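Local structure of uncharacterized protein (Bacteroides ovatus CL02T12C04, 6PTM) at residues G222-V227 with T284-M289; K155-K160 with G280-G285. The protein probably acts as an exo-carrageenase of glycoside hydrolase family 42, cleaving sugar units from the ends of carrageenan chains. All coordinates share one frame; numbering follows the deposited sequence. Where two conformers were deposited one is given.

Interaction 1: residues G222-V227 with T284-M289; sequences GSIGFV and TGLGYM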
ATOM      1  N   GLY A 222      -9.049  11.996  22.084  1.00 18.38           N
ATOM      2  CA  GLY A 222      -8.586  10.595  22.016  1.00 19.69           C
ATOM      3  C   GLY A 222      -7.200  10.487  21.406  1.00 18.01           C
ATOM      4  O   GLY A 222      -6.417  11.428  21.548  1.00 18.27           O
ATOM      5  N   SER A 223      -6.894   9.360  20.770  1.00 18.81           N
ATOM      6  CA  SER A 223      -5.586   9.132  20.114  1.00 18.19           C
ATOM      7  C   SER A 223      -5.728   9.330  18.611  1.00 17.15           C
ATOM      8  O   SER A 223      -6.887   9.482  18.119  1.00 16.48           O
ATOM      9  CB  SER A 223      -5.026   7.777  20.455  1.00 18.98           C
ATOM     10  OG  SER A 223      -5.979   6.769  20.184  1.00 20.11           O
ATOM     11  N   ILE A 224      -4.598   9.356  17.898  1.00 14.72           N
ATOM     12  CA  ILE A 224      -4.651   9.627  16.448  1.00 15.49           C
ATOM     13  C   ILE A 224      -5.490   8.508  15.836  1.00 13.74           C
ATOM     14  O   ILE A 224      -5.373   7.356  16.269  1.00 15.49           O
ATOM     15  CB  ILE A 224      -3.269   9.784  15.801  1.00 15.27           C
ATOM     16  CG1 ILE A 224      -3.427  10.431  14.429  1.00 16.19           C
ATOM     17  CG2 ILE A 224      -2.525   8.451  15.784  1.00 15.81           C
ATOM     18  CD1 ILE A 224      -2.134  10.936  13.794  1.00 16.87           C
ATOM     19  N   GLY A 225      -6.385   8.876  14.939  1.00 13.45           N
ATOM     20  CA  GLY A 225      -7.409   7.957  14.435  1.00 14.40           C
ATOM     21  C   GLY A 225      -7.916   8.376  13.078  1.00 14.30           C
ATOM     22  O   GLY A 225      -7.508   9.446  12.544  1.00 14.83           O
ATOM     23  N   PHE A 226      -8.775   7.549  12.519  1.00 13.97           N
ATOM     24  CA  PHE A 226      -9.435   7.889  11.242  1.00 14.35           C
ATOM     25  C   PHE A 226     -10.932   7.570  11.311  1.00 14.54           C
ATOM     26  O   PHE A 226     -11.419   6.774  12.158  1.00 13.17           O
ATOM     27  CB  PHE A 226      -8.705   7.212  10.091  1.00 13.78           C
ATOM     28  CG  PHE A 226      -9.031   5.764   9.873  1.00 14.80           C
ATOM     29  CD1 PHE A 226      -8.451   4.784  10.655  1.00 15.59           C
ATOM     30  CD2 PHE A 226      -9.859   5.371   8.843  1.00 14.98           C
ATOM     31  CE1 PHE A 226      -8.717   3.445  10.446  1.00 16.02           C
ATOM     32  CE2 PHE A 226     -10.091   4.024   8.605  1.00 16.39           C
ATOM     33  CZ  PHE A 226      -9.511   3.062   9.400  1.00 16.64           C
ATOM     34  N   VAL A 227     -11.675   8.255  10.442  1.00 14.97           N
ATOM     35  CA  VAL A 227     -13.147   8.075  10.283  1.00 15.10           C
ATOM     36  C   VAL A 227     -13.386   7.152   9.086  1.00 14.09           C
ATOM     37  O   VAL A 227     -12.822   7.381   8.004  1.00 13.95           O
ATOM     38  CB  VAL A 227     -13.858   9.422  10.114  1.00 15.03           C
ATOM     39  CG1 VAL A 227     -15.361   9.249   9.981  1.00 14.83           C
ATOM     40  CG2 VAL A 227     -13.519  10.363  11.257  1.00 15.48           C
ATOM     41  N   THR A 284      -9.473  12.178  14.249  1.00 16.00           N
ATOM     42  CA  THR A 284      -9.560  12.416  12.786  1.00 16.40           C
ATOM     43  C   THR A 284      -8.173  12.685  12.204  1.00 16.30           C
ATOM     44  O   THR A 284      -8.113  12.919  10.996  1.00 17.28           O
ATOM     45  CB  THR A 284     -10.486  13.596  12.453  1.00 17.42           C
ATOM     46  OG1 THR A 284      -9.925  14.835  12.893  1.00 14.61           O
ATOM     47  CG2 THR A 284     -11.845  13.413  13.083  1.00 19.44           C
ATOM     48  N   GLY A 285      -7.103  12.652  13.002  1.00 16.02           N
ATOM     49  CA  GLY A 285      -5.757  13.060  12.527  1.00 16.29           C
ATOM     50  C   GLY A 285      -5.218  12.231  11.356  1.00 16.08           C
ATOM     51  O   GLY A 285      -4.448  12.793  10.524  1.00 16.80           O
ATOM     52  N   LEU A 286      -5.544  10.943  11.286  1.00 14.91           N
ATOM     53  CA  LEU A 286      -5.154  10.097  10.127  1.00 14.77           C
ATOM     54  C   LEU A 286      -6.320  10.035   9.128  1.00 14.48           C
ATOM     55  O   LEU A 286      -6.347   9.136   8.285  1.00 14.46           O
ATOM     56  CB  LEU A 286      -4.693   8.719  10.612  1.00 14.77           C
ATOM     57  CG  LEU A 286      -3.188   8.626  10.861  1.00 15.61           C
ATOM     58  CD1 LEU A 286      -2.862   7.352  11.589  1.00 15.97           C
ATOM     59  CD2 LEU A 286      -2.372   8.711   9.567  1.00 16.20           C
ATOM     60  N   GLY A 287      -7.245  10.988   9.228  1.00 13.54           N
ATOM     61  CA  GLY A 287      -8.086  11.386   8.106  1.00 13.03           C
ATOM     62  C   GLY A 287      -9.408  10.654   8.058  1.00 14.08           C
ATOM     63  O   GLY A 287      -9.789   9.933   9.046  1.00 12.94           O
ATOM     64  N   TYR A 288     -10.120  10.934   6.968  1.00 13.24           N
ATOM     65  CA  TYR A 288     -11.451  10.396   6.629  1.00 14.65           C
ATOM     66  C   TYR A 288     -11.293   9.428   5.456  1.00 14.59           C
ATOM     67  O   TYR A 288     -10.876   9.814   4.332  1.00 13.17           O
ATOM     68  CB  TYR A 288     -12.411  11.537   6.286  1.00 14.77           C
ATOM     69  CG  TYR A 288     -12.688  12.510   7.398  1.00 15.60           C
ATOM     70  CD1 TYR A 288     -11.762  13.499   7.725  1.00 16.64           C
ATOM     71  CD2 TYR A 288     -13.907  12.513   8.060  1.00 15.58           C
ATOM     72  CE1 TYR A 288     -12.018  14.422   8.725  1.00 16.34           C
ATOM     73  CE2 TYR A 288     -14.181  13.435   9.064  1.00 16.33           C
ATOM     74  CZ  TYR A 288     -13.231  14.391   9.394  1.00 16.61           C
ATOM     75  OH  TYR A 288     -13.465  15.335  10.344  1.00 15.57           O
ATOM     76  N   MET A 289     -11.616   8.170   5.723  1.00 15.12           N
ATOM     77  CA  MET A 289     -11.457   7.061   4.753  1.00 15.99           C
ATOM     78  C   MET A 289     -12.758   6.941   3.961  1.00 15.01           C
ATOM     79  O   MET A 289     -13.784   6.571   4.569  1.00 15.71           O
ATOM     80  CB  MET A 289     -11.149   5.789   5.540  1.00 18.08           C
ATOM     81  CG  MET A 289     -10.393   4.747   4.757  1.00 21.54           C
ATOM     82  SD  MET A 289     -11.436   3.895   3.607  1.00 26.95           S
ATOM     83  CE  MET A 289     -12.734   3.196   4.629  1.00 21.49           C
TER
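Val227 pairs with Tyr288 as a parallel beta bridge: Val227 N donates to Gly287 O (2.9 Å), and Val227 O receives Met289 N in a nearly straight bond (2.7 Å, N-H...O 169°). Just ahead of the bridge, a type I turn from Thr284 to Gly287 brings Leu286 N to Gly225 O (2.8 Å), tying the turn to the start of strand 225-230. Val227 and Tyr288 lie side by side on one face of the sheet, Val227 CB 3.7 Å from Tyr288 CD2, with Val227 CG2 also reaching the methyl of Thr284. Helix 261-278 covers this face through Met278, and Tyr288 OH is hydrogen-bonded to Asp386. On the other face Phe226 and Met289 run alongside each other; Met289 CB meets the edge of the ring at CD2 (3.6 Å), and Phe467 packs edge-to-face with the same ring. Ile224 holds CG1 anti to its backbone nitrogen (chi1 -164°), which carries CD1 across to Leu286 CG at 3.9 Å while CG1 rests over the Gly285-Leu286 peptide. Replacing this isoleucine by alanine takes away CG1 and CD1, and Leu286 and the turn peptide would probably lose their apolar cover. Gly285 suits the fit, since a beta carbon there would run into Ile224 CG1. Strands 225-230 and 288-292, met here at their N-terminal ends, are consecutive in the (beta/alpha)8 barrel expected of a GH42 enzyme, joined by a beta-alpha-beta crossover that includes helix 261-278. Two bonds thus make the parallel bridge and a third holds the turn that precedes it, with apolar side chains packed on both faces at this point.

Interaction 2: residues K155-K160 with G280-G285; sequences KVKVDK and GKQYTG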
ATOM      1  N   LYS A 155      -0.526  12.413  21.067  1.00 18.95           N
ATOM      2  CA  LYS A 155       0.319  13.579  20.738  1.00 20.68           C
ATOM      3  C   LYS A 155       0.850  13.506  19.299  1.00 21.61           C
ATOM      4  O   LYS A 155       1.459  14.485  18.878  1.00 23.69           O
ATOM      5  CB  LYS A 155       1.463  13.656  21.757  1.00 24.61           C
ATOM      6  CG  LYS A 155       1.005  13.936  23.183  1.00 27.72           C
ATOM      7  CD  LYS A 155       2.151  14.247  24.121  1.00 32.92           C
ATOM      8  CE  LYS A 155       1.747  14.481  25.569  1.00 37.72           C
ATOM      9  NZ  LYS A 155       0.301  14.790  25.722  1.00 38.52           N
ATOM     10  N   VAL A 156       0.596  12.440  18.539  1.00 20.23           N
ATOM     11  CA  VAL A 156       1.154  12.305  17.152  1.00 18.12           C
ATOM     12  C   VAL A 156       0.402  13.258  16.232  1.00 19.04           C
ATOM     13  O   VAL A 156      -0.854  13.350  16.329  1.00 16.80           O
ATOM     14  CB  VAL A 156       1.110  10.848  16.648  1.00 17.73           C
ATOM     15  CG1 VAL A 156       1.614  10.713  15.215  1.00 19.55           C
ATOM     16  CG2 VAL A 156       1.957   9.966  17.522  1.00 18.43           C
ATOM     17  N   LYS A 157       1.134  13.935  15.359  1.00 18.42           N
ATOM     18  CA  LYS A 157       0.538  14.817  14.330  1.00 18.90           C
ATOM     19  C   LYS A 157       1.068  14.458  12.940  1.00 18.45           C
ATOM     20  O   LYS A 157       2.235  13.975  12.810  1.00 17.41           O
ATOM     21  CB  LYS A 157       0.864  16.278  14.641  1.00 21.10           C
ATOM     22  CG  LYS A 157       0.426  16.763  16.013  1.00 23.17           C
ATOM     23  CD  LYS A 157      -1.066  16.885  16.168  1.00 25.81           C
ATOM     24  CE  LYS A 157      -1.428  17.320  17.571  1.00 26.89           C
ATOM     25  NZ  LYS A 157      -2.897  17.276  17.745  1.00 27.58           N
ATOM     26  N   VAL A 158       0.253  14.727  11.921  1.00 17.33           N
ATOM     27  CA  VAL A 158       0.688  14.642  10.513  1.00 16.37           C
ATOM     28  C   VAL A 158       1.458  15.911  10.206  1.00 17.75           C
ATOM     29  O   VAL A 158       0.952  17.020  10.495  1.00 16.15           O
ATOM     30  CB  VAL A 158      -0.471  14.452   9.539  1.00 16.21           C
ATOM     31  CG1 VAL A 158       0.026  14.572   8.106  1.00 15.95           C
ATOM     32  CG2 VAL A 158      -1.143  13.122   9.767  1.00 16.04           C
ATOM     33  N   ASP A 159       2.630  15.755   9.620  1.00 16.64           N
ATOM     34  CA  ASP A 159       3.385  16.909   9.097  1.00 17.67           C
ATOM     35  C   ASP A 159       3.977  16.498   7.749  1.00 16.85           C
ATOM     36  O   ASP A 159       4.950  15.717   7.732  1.00 15.72           O
ATOM     37  CB  ASP A 159       4.414  17.346  10.137  1.00 19.66           C
ATOM     38  CG  ASP A 159       5.264  18.525   9.720  1.00 21.53           C
ATOM     39  OD1 ASP A 159       5.024  19.066   8.650  1.00 20.67           O
ATOM     40  OD2 ASP A 159       6.172  18.844  10.451  1.00 27.27           O
ATOM     41  N   LYS A 160       3.429  17.024   6.667  1.00 16.09           N
ATOM     42  CA  LYS A 160       3.862  16.709   5.276  0.50 16.08           C
ATOM     43  C   LYS A 160       3.824  15.180   5.101  1.00 15.55           C
ATOM     44  O   LYS A 160       2.713  14.656   5.188  1.00 14.72           O
ATOM     45  CB  LYS A 160       5.201  17.405   5.001  0.50 17.23           C
ATOM     46  CG  LYS A 160       5.676  17.379   3.554  0.50 17.16           C
ATOM     47  CD  LYS A 160       6.765  18.382   3.264  0.50 17.86           C
ATOM     48  CE  LYS A 160       7.363  18.250   1.876  0.50 17.87           C
ATOM     49  NZ  LYS A 160       8.500  19.180   1.688  0.50 17.66           N
ATOM     50  N   GLY A 280     -11.476  18.661  13.759  1.00 22.94           N
ATOM     51  CA  GLY A 280     -10.260  19.105  14.457  1.00 23.93           C
ATOM     52  C   GLY A 280      -9.817  18.103  15.501  1.00 23.41           C
ATOM     53  O   GLY A 280      -8.769  18.315  16.109  1.00 26.14           O
ATOM     54  N   LYS A 281     -10.585  17.049  15.751  1.00 19.68           N
ATOM     55  CA  LYS A 281     -10.294  16.173  16.909  1.00 18.70           C
ATOM     56  C   LYS A 281      -9.127  15.243  16.566  1.00 19.05           C
ATOM     57  O   LYS A 281      -8.976  14.837  15.377  1.00 18.64           O
ATOM     58  CB  LYS A 281     -11.573  15.472  17.357  1.00 18.69           C
ATOM     59  CG  LYS A 281     -12.550  16.504  17.920  1.00 20.61           C
ATOM     60  CD  LYS A 281     -13.662  15.991  18.767  1.00 21.30           C
ATOM     61  CE  LYS A 281     -14.487  17.135  19.328  1.00 22.48           C
ATOM     62  NZ  LYS A 281     -15.699  16.580  19.969  1.00 25.14           N
ATOM     63  N   GLN A 282      -8.366  14.867  17.584  1.00 16.41           N
ATOM     64  CA  GLN A 282      -7.180  14.003  17.401  1.00 16.62           C
ATOM     65  C   GLN A 282      -7.615  12.698  16.704  1.00 16.45           C
ATOM     66  O   GLN A 282      -6.792  12.198  15.895  1.00 17.99           O
ATOM     67  CB  GLN A 282      -6.469  13.838  18.744  1.00 16.01           C
ATOM     68  CG  GLN A 282      -5.257  12.896  18.700  1.00 16.68           C
ATOM     69  CD  GLN A 282      -4.038  13.432  17.978  1.00 16.92           C
ATOM     70  OE1 GLN A 282      -4.081  14.502  17.353  1.00 16.87           O
ATOM     71  NE2 GLN A 282      -2.948  12.664  18.015  1.00 16.50           N
ATOM     72  N   TYR A 283      -8.855  12.186  16.908  1.00 16.72           N
ATOM     73  CA  TYR A 283      -9.288  10.874  16.341  1.00 15.94           C
ATOM     74  C   TYR A 283      -9.567  10.987  14.831  1.00 15.82           C
ATOM     75  O   TYR A 283      -9.837   9.956  14.214  1.00 15.88           O
ATOM     76  CB  TYR A 283     -10.422  10.217  17.140  1.00 16.50           C
ATOM     77  CG  TYR A 283     -11.773  10.896  17.128  1.00 17.04           C
ATOM     78  CD1 TYR A 283     -12.604  10.827  16.015  1.00 17.23           C
ATOM     79  CD2 TYR A 283     -12.237  11.584  18.240  1.00 18.90           C
ATOM     80  CE1 TYR A 283     -13.852  11.452  15.989  1.00 17.42           C
ATOM     81  CE2 TYR A 283     -13.486  12.204  18.240  1.00 18.72           C
ATOM     82  CZ  TYR A 283     -14.303  12.117  17.116  1.00 18.05           C
ATOM     83  OH  TYR A 283     -15.522  12.720  17.099  1.00 17.87           O
ATOM     84  N   THR A 284      -9.473  12.178  14.249  1.00 16.00           N
ATOM     85  CA  THR A 284      -9.560  12.416  12.786  1.00 16.40           C
ATOM     86  C   THR A 284      -8.173  12.685  12.204  1.00 16.30           C
ATOM     87  O   THR A 284      -8.113  12.919  10.996  1.00 17.28           O
ATOM     88  CB  THR A 284     -10.486  13.596  12.453  1.00 17.42           C
ATOM     89  OG1 THR A 284      -9.925  14.835  12.893  1.00 14.61           O
ATOM     90  CG2 THR A 284     -11.845  13.413  13.083  1.00 19.44           C
ATOM     91  N   GLY A 285      -7.103  12.652  13.002  1.00 16.02           N
ATOM     92  CA  GLY A 285      -5.757  13.060  12.527  1.00 16.29           C
ATOM     93  C   GLY A 285      -5.218  12.231  11.356  1.00 16.08           C
ATOM     94  O   GLY A 285      -4.448  12.793  10.524  1.00 16.80           O
TER
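Gln282 reaches from a short 3-10 turn to the edge strand 157-159 and the residue before it, with the backbones well separated: the CA atoms of Lys157 and Gly285 are 6.8 Å apart, and no backbone-to-backbone hydrogen bond joins the segments. The turn is held by its own bonds, Lys281 O accepting both Thr284 N and Thr284 OG1 (2.7 Å for the hydroxyl), while Gln282 O receives Gly285 N. The side chain of Gln282 leaves with CG anti to the backbone nitrogen (chi1 177°) and bends at the next bond, bringing its amide against the other segment. Its NE2 donates to Val156 O at 2.8 Å in a nearly straight bond (N-H...O 167°), lying in the carbonyl plane on a lone pair, with the oxygen close to the plane of the amide itself. The same nitrogen is hydrogen-bonded to Trp153 O, just before the segment, so two carbonyls fix which end of the amide is nitrogen. The exposed Lys157 leaves its strand away from the loop, then folds back at chi2 to cross the glutamine and bring NZ to Gln282 OE1 at 3.0 Å. This ammonium sits above the carbonyl plane rather than on a lone pair, and its charge would probably polarise the amide, strengthening NE2 as a donor. Further along, Val158 CG2 touches Gly285 O at 3.4 Å, a methyl against a backbone carbonyl oxygen. Val156 and Val158 also pack on Leu163 of the adjacent antiparallel strand 162-165, and Gln282 N is hydrogen-bonded to Asp221. The contact therefore ties the outer of two antiparallel strands leading into barrel strand 168-175 to the loop that runs from helix 261-278 into strand 288-292, at the N-terminal end of the barrel.

Interactions 1 and 2 have centres about 7 Å apart and share Thr284 and Gly285, which belong to the connection from helix 261-278 to strand 288-292. Along the chain, 155-160 comes first and meets 280-285; 222-227 follows and meets 284-289. The two contacts touch directly: Gln282 CG packs 3.4 Å from Gly222 O, and Ile224 CD1 lies 3.7 Å from Val156 O. Interaction 1 is buried between neighbouring barrel strands, whereas interaction 2 is partly open and reaches strand 157-159, which with 162-165 forms an antiparallel addition leading into barrel strand 168-175. One short connection thus packs on this outer strand as it enters strand 288-292, at the N-terminal end of the barrel.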